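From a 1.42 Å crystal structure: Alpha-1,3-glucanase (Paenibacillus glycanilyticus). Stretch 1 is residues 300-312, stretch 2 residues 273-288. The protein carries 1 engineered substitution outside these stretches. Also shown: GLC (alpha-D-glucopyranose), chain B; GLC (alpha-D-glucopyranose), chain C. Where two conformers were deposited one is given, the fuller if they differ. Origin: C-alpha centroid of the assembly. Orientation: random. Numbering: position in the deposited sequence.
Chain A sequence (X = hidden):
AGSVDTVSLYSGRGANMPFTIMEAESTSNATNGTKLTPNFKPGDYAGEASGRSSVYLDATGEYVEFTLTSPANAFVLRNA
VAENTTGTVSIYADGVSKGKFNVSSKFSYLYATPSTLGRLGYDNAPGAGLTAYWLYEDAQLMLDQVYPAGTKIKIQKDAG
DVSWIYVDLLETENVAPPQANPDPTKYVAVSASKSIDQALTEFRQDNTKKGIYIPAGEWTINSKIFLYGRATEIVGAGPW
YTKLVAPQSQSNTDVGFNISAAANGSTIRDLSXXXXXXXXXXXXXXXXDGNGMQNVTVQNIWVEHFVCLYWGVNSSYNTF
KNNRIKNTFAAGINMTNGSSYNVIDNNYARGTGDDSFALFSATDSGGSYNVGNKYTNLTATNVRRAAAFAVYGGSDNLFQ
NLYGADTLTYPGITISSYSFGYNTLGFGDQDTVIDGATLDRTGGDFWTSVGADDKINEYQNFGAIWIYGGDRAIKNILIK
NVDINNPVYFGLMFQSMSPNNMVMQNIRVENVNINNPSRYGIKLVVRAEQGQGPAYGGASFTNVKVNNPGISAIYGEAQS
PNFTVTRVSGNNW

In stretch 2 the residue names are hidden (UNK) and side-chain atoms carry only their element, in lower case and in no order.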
# COMPACT_ATOMS: atom_id res chain seq x y z
N ASN A 300 5.75 -14.76 -1.78
CA ASN A 300 4.89 -15.27 -0.71
C ASN A 300 5.46 -14.94 0.67
O ASN A 300 5.52 -15.79 1.57
CB ASN A 300 4.63 -16.77 -0.86
CG ASN A 300 3.58 -17.30 0.10
OD1 ASN A 300 2.59 -16.61 0.43
ND2 ASN A 300 3.78 -18.54 0.57
N ILE A 301 5.93 -13.70 0.84
CA ILE A 301 6.29 -13.22 2.16
C ILE A 301 5.30 -12.16 2.61
O ILE A 301 4.66 -11.47 1.80
CB ILE A 301 7.76 -12.77 2.33
CG1 ILE A 301 8.02 -11.43 1.67
CG2 ILE A 301 8.73 -13.85 1.79
CD1 ILE A 301 9.35 -10.83 2.11
N TRP A 302 5.15 -12.05 3.93
CA TRP A 302 4.22 -11.14 4.58
C TRP A 302 5.05 -10.30 5.55
O TRP A 302 5.68 -10.86 6.45
CB TRP A 302 3.16 -11.98 5.30
CG TRP A 302 2.19 -11.31 6.25
CD1 TRP A 302 2.11 -9.98 6.59
CD2 TRP A 302 1.16 -11.98 6.98
NE1 TRP A 302 1.08 -9.80 7.50
CE2 TRP A 302 0.49 -11.01 7.76
CE3 TRP A 302 0.74 -13.31 7.05
CZ2 TRP A 302 -0.57 -11.34 8.60
CZ3 TRP A 302 -0.32 -13.63 7.89
CH2 TRP A 302 -0.96 -12.65 8.65
N VAL A 303 5.11 -8.99 5.32
CA VAL A 303 6.00 -8.10 6.06
C VAL A 303 5.18 -6.96 6.65
O VAL A 303 4.33 -6.38 5.96
CB VAL A 303 7.10 -7.56 5.12
CG1 VAL A 303 8.02 -6.61 5.85
CG2 VAL A 303 7.89 -8.71 4.52
N GLU A 304 5.44 -6.64 7.92
CA GLU A 304 4.78 -5.55 8.62
C GLU A 304 5.76 -4.80 9.50
O GLU A 304 6.75 -5.36 9.98
CB GLU A 304 3.64 -6.03 9.54
CG GLU A 304 2.60 -6.85 8.79
CD GLU A 304 1.20 -6.78 9.40
OE1 GLU A 304 0.93 -5.91 10.27
OE2 GLU A 304 0.35 -7.60 8.98
N HIS A 305 5.47 -3.51 9.73
CA HIS A 305 6.15 -2.73 10.76
C HIS A 305 7.63 -2.55 10.46
O HIS A 305 8.47 -2.52 11.38
CB HIS A 305 5.89 -3.28 12.17
CG HIS A 305 4.44 -3.46 12.46
ND1 HIS A 305 3.94 -4.54 13.16
CD2 HIS A 305 3.37 -2.70 12.13
CE1 HIS A 305 2.62 -4.44 13.24
NE2 HIS A 305 2.25 -3.33 12.62
N PHE A 306 7.95 -2.44 9.17
CA PHE A 306 9.19 -1.88 8.67
C PHE A 306 8.89 -0.53 8.04
O PHE A 306 7.72 -0.14 7.88
CB PHE A 306 9.85 -2.83 7.66
CG PHE A 306 10.42 -4.07 8.31
CD1 PHE A 306 9.62 -5.19 8.52
CD2 PHE A 306 11.73 -4.10 8.75
CE1 PHE A 306 10.13 -6.32 9.14
CE2 PHE A 306 12.25 -5.23 9.36
CZ PHE A 306 11.45 -6.34 9.56
N VAL A 307 9.94 0.20 7.68
CA VAL A 307 9.75 1.42 6.91
C VAL A 307 9.30 1.07 5.49
O VAL A 307 8.30 1.61 5.00
CB VAL A 307 11.01 2.30 6.95
CG1 VAL A 307 10.78 3.59 6.15
CG2 VAL A 307 11.34 2.65 8.40
N CYS A 308 9.98 0.12 4.85
CA CYS A 308 9.58 -0.39 3.54
C CYS A 308 9.85 -1.88 3.48
O CYS A 308 10.65 -2.41 4.27
CB CYS A 308 10.42 0.22 2.39
SG CYS A 308 10.59 2.00 2.42
N LEU A 309 9.22 -2.55 2.50
CA LEU A 309 9.69 -3.88 2.13
C LEU A 309 11.01 -3.79 1.37
O LEU A 309 11.99 -4.44 1.74
CB LEU A 309 8.64 -4.63 1.30
CG LEU A 309 9.16 -5.93 0.63
CD1 LEU A 309 9.80 -6.88 1.65
CD2 LEU A 309 8.04 -6.65 -0.14
N TYR A 310 11.05 -2.97 0.31
CA TYR A 310 12.22 -2.93 -0.55
C TYR A 310 12.26 -1.59 -1.28
O TYR A 310 11.23 -1.09 -1.73
CB TYR A 310 12.21 -4.08 -1.57
CG TYR A 310 13.45 -4.09 -2.43
CD1 TYR A 310 14.68 -4.45 -1.89
CD2 TYR A 310 13.40 -3.72 -3.76
CE1 TYR A 310 15.83 -4.46 -2.66
CE2 TYR A 310 14.54 -3.74 -4.54
CZ TYR A 310 15.75 -4.09 -3.98
OH TYR A 310 16.90 -4.08 -4.76
N TRP A 311 13.48 -1.04 -1.40
CA TRP A 311 13.73 0.24 -2.06
C TRP A 311 14.90 -0.03 -3.01
O TRP A 311 16.06 0.05 -2.61
CB TRP A 311 14.08 1.30 -1.03
CG TRP A 311 14.24 2.69 -1.58
CD1 TRP A 311 15.30 3.17 -2.30
CD2 TRP A 311 13.33 3.77 -1.42
NE1 TRP A 311 15.10 4.50 -2.61
CE2 TRP A 311 13.89 4.89 -2.08
CE3 TRP A 311 12.09 3.91 -0.79
CZ2 TRP A 311 13.25 6.13 -2.13
CZ3 TRP A 311 11.46 5.14 -0.83
CH2 TRP A 311 12.04 6.24 -1.50
N GLY A 312 14.57 -0.35 -4.27
CA GLY A 312 15.60 -0.72 -5.22
C GLY A 312 16.35 0.49 -5.74
O GLY A 312 15.79 1.57 -5.90
N UNK A 273 7.73 -11.50 8.25
CA UNK A 273 8.69 -10.70 9.01
C UNK A 273 7.92 -9.61 9.74
O UNK A 273 7.16 -8.85 9.13
c UNK A 273 9.75 -10.08 8.10
N UNK A 274 8.13 -9.56 11.05
CA UNK A 274 7.39 -8.70 11.97
C UNK A 274 8.39 -7.71 12.57
O UNK A 274 9.13 -8.05 13.50
c UNK A 274 1.65 -9.87 11.27
c UNK A 274 4.31 -10.01 12.10
c UNK A 274 2.35 -11.02 11.00
n UNK A 274 4.61 -12.09 11.29
c UNK A 274 3.57 -8.84 12.35
c UNK A 274 5.79 -11.67 11.86
c UNK A 274 6.71 -9.57 13.03
c UNK A 274 2.25 -8.79 11.93
c UNK A 274 5.65 -10.41 12.38
c UNK A 274 3.68 -11.08 11.43
N UNK A 275 8.43 -6.51 12.01
CA UNK A 275 9.37 -5.51 12.45
C UNK A 275 8.96 -4.87 13.76
O UNK A 275 7.91 -5.14 14.33
N UNK A 276 9.84 -4.00 14.25
CA UNK A 276 9.56 -3.28 15.49
C UNK A 276 9.56 -1.77 15.30
O UNK A 276 9.69 -1.02 16.28
n UNK A 276 12.86 -3.80 17.18
c UNK A 276 10.51 -3.72 16.60
o UNK A 276 12.24 -2.68 15.33
c UNK A 276 11.95 -3.35 16.32
N UNK A 277 9.41 -1.29 14.07
CA UNK A 277 9.28 0.14 13.85
C UNK A 277 7.94 0.61 14.38
O UNK A 277 6.91 -0.05 14.20
c UNK A 277 12.95 1.83 11.67
c UNK A 277 12.92 -0.54 11.26
c UNK A 277 11.58 -0.58 11.60
c UNK A 277 13.60 0.66 11.30
c UNK A 277 11.59 1.78 12.00
c UNK A 277 10.89 0.57 11.97
o UNK A 277 14.94 0.67 10.97
c UNK A 277 9.43 0.50 12.36
N UNK A 278 7.97 1.74 15.09
CA UNK A 278 6.77 2.42 15.55
C UNK A 278 6.62 3.80 14.94
O UNK A 278 5.66 4.50 15.25
c UNK A 278 6.58 1.06 17.65
c UNK A 278 6.70 2.48 17.09
c UNK A 278 7.93 3.20 17.65
c UNK A 278 7.85 3.47 19.15
N UNK A 279 7.56 4.20 14.10
CA UNK A 279 7.46 5.43 13.33
C UNK A 279 8.42 5.32 12.16
O UNK A 279 9.25 4.41 12.09
c UNK A 279 9.13 6.63 14.82
o UNK A 279 9.30 6.13 15.93
c UNK A 279 7.76 6.68 14.19
n UNK A 279 10.13 7.15 14.11
N UNK A 280 8.29 6.26 11.23
CA UNK A 280 9.13 6.31 10.06
C UNK A 280 10.51 6.85 10.42
O UNK A 280 10.63 7.79 11.22
c UNK A 280 8.42 8.16 6.72
c UNK A 280 9.25 7.35 7.71
n UNK A 280 9.32 8.92 3.25
c UNK A 280 8.49 7.22 9.01
n UNK A 280 7.27 8.95 4.28
c UNK A 280 8.58 8.75 4.34
n UNK A 280 9.15 8.38 5.48
N UNK A 281 11.54 6.24 9.83
CA UNK A 281 12.91 6.73 9.88
C UNK A 281 13.45 6.64 8.46
O UNK A 281 13.29 5.60 7.81
c UNK A 281 13.78 5.90 10.84
c UNK A 281 13.11 5.79 12.22
c UNK A 281 15.18 6.50 10.97
N UNK A 282 14.08 7.71 7.98
CA UNK A 282 14.54 7.76 6.60
C UNK A 282 16.02 7.38 6.54
O UNK A 282 16.87 8.11 7.08
o UNK A 282 12.00 8.51 5.72
c UNK A 282 12.82 9.45 5.82
c UNK A 282 14.30 9.13 5.98
o UNK A 282 12.48 10.65 5.79
N UNK A 283 16.30 6.27 5.88
CA UNK A 283 17.63 5.71 5.81
C UNK A 283 17.56 4.23 6.08
O UNK A 283 17.48 3.41 5.17
N UNK A 284 17.57 3.86 7.36
CA UNK A 284 17.36 2.46 7.74
C UNK A 284 15.90 2.08 7.59
O UNK A 284 15.03 2.91 7.34
c UNK A 284 17.76 4.73 8.54
c UNK A 284 17.76 2.45 9.22
c UNK A 284 17.41 3.82 9.70
N UNK A 285 15.62 0.79 7.75
CA UNK A 285 14.26 0.33 7.92
C UNK A 285 13.64 -0.44 6.78
O UNK A 285 12.44 -0.74 6.84
N UNK A 286 14.40 -0.79 5.75
CA UNK A 286 13.87 -1.65 4.70
C UNK A 286 14.12 -3.10 5.09
O UNK A 286 15.23 -3.45 5.49
n UNK A 286 15.89 3.46 2.76
c UNK A 286 14.87 2.40 2.48
c UNK A 286 15.21 1.09 3.18
c UNK A 286 14.17 0.03 2.80
c UNK A 286 14.53 -1.34 3.35
N UNK A 287 13.07 -3.93 5.02
CA UNK A 287 13.25 -5.33 5.42
C UNK A 287 14.33 -6.00 4.59
O UNK A 287 15.18 -6.72 5.13
c UNK A 287 12.46 -10.34 5.81
c UNK A 287 11.74 -8.47 4.50
c UNK A 287 11.91 -9.84 4.65
c UNK A 287 11.94 -6.11 5.33
c UNK A 287 12.66 -8.11 6.68
c UNK A 287 12.11 -7.60 5.51
c UNK A 287 12.83 -9.48 6.83
N UNK A 288 14.33 -5.77 3.28
CA UNK A 288 15.36 -6.28 2.38
C UNK A 288 16.10 -5.09 1.80
O UNK A 288 15.49 -4.21 1.19
c UNK A 288 14.15 -8.43 1.85
c UNK A 288 13.19 -9.13 0.88
c UNK A 288 15.84 -7.50 0.23
c UNK A 288 14.76 -7.15 1.27
C1 GLC B . 12.75 9.28 1.81
C2 GLC B . 14.23 9.09 1.55
C3 GLC B . 14.47 7.68 1.06
C4 GLC B . 13.88 6.66 2.02
C5 GLC B . 12.40 6.93 2.17
C6 GLC B . 11.75 6.06 3.24
O1 GLC B . 12.14 9.26 0.56
O2 GLC B . 14.64 10.09 0.62
O3 GLC B . 15.87 7.45 1.10
O4 GLC B . 14.04 5.35 1.55
O5 GLC B . 12.23 8.24 2.59
O6 GLC B . 12.36 6.11 4.50
C1 GLC C . 16.38 6.72 -0.08
C2 GLC C . 17.85 6.35 0.15
C3 GLC C . 18.69 7.61 -0.01
C4 GLC C . 18.43 8.27 -1.36
C5 GLC C . 16.93 8.51 -1.53
C6 GLC C . 16.56 9.14 -2.87
O2 GLC C . 18.00 5.83 1.46
O3 GLC C . 20.06 7.31 0.14
O4 GLC C . 19.13 9.49 -1.43
O5 GLC C . 16.23 7.29 -1.37
O6 GLC C . 17.02 8.33 -3.94
O HOH W 1 5.52 -6.51 14.15
O HOH W 2 15.84 -1.79 0.12

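Position 273 has one side-chain carbon, a lone CB, 3.9 Å from Phe-306 CE1. Its backbone N donates to Trp-302 O at 2.8 Å. It is Ala-273.

Position 274 has one carbon, then fused five- and six-membered rings holding eight carbons and one nitrogen. The rings lie against Trp-302 and Glu-304. This is Trp-274; its CZ2 is 3.7 Å from Trp-302 CE2.

Position 275 has no side chain. A CB would clash with His-305 O and Phe-306 CD1. This is Gly-275. Its N donates to Glu-304 O at 2.9 Å, and its CA lies over the Phe-306 ring.

Position 276 has two carbons, the second carrying one oxygen and one nitrogen. It points away: Asn-276.

Position 277 has one carbon and a six-carbon ring bearing an oxygen. Val-307 CG2 sits over the ring face. This is Tyr-277; its N donates to His-305 O at 3.1 Å.

Position 278 has four carbons, forked at the first, with one arm two carbons long. It touches nothing on stretch 1: Ile-278.

Position 279 repeats the pattern of 276 and also points away: Asn-279.

Position 280 has three carbons, a nitrogen, then a carbon carrying two more nitrogens. Its chain passes Val-307. This is Arg-280; NH2 donates to glucose B O5 at 3.1 Å.

Position 281 has one carbon carrying two more: Val-281.

Position 282 has two carbons, the second carrying two oxygens, and makes no stretch 1 contact. Asp-282 OD1 forms a salt bridge with Arg-280 NE at 2.9 Å and accepts from glucose B O6.

Position 283 has no side chain, and its backbone angles call for Gly-283.

Position 284 has three carbons closing a ring onto N: Pro-284.

Position 285 has no side chain. A CB would clash with Val-307 CG2. Gly-285 O accepts from Val-307 N at 2.8 Å.

Position 286 has four carbons in a row ending in nitrogen, beside Cys-308 and Trp-311. Lys-286 NZ lies over the Trp-311 face, a cation-pi contact, and donates to glucose B O4.

Position 287 has one carbon and a six-carbon ring, against Phe-306 and Leu-309: Phe-287.

Position 288 has four carbons forked like 278, near Leu-309 and Tyr-310: Ile-288.

Parallel backbone pairing joins the stretches at two places. Between them, Phe-306 has Gly-275 over one face and Phe-287 over the other. Apolar packing fills in around this, while Arg-280, Asp-282 and Lys-286 hold glucose B.

Stretch 2 (273-288) AWGNYINRVDGPGKFI
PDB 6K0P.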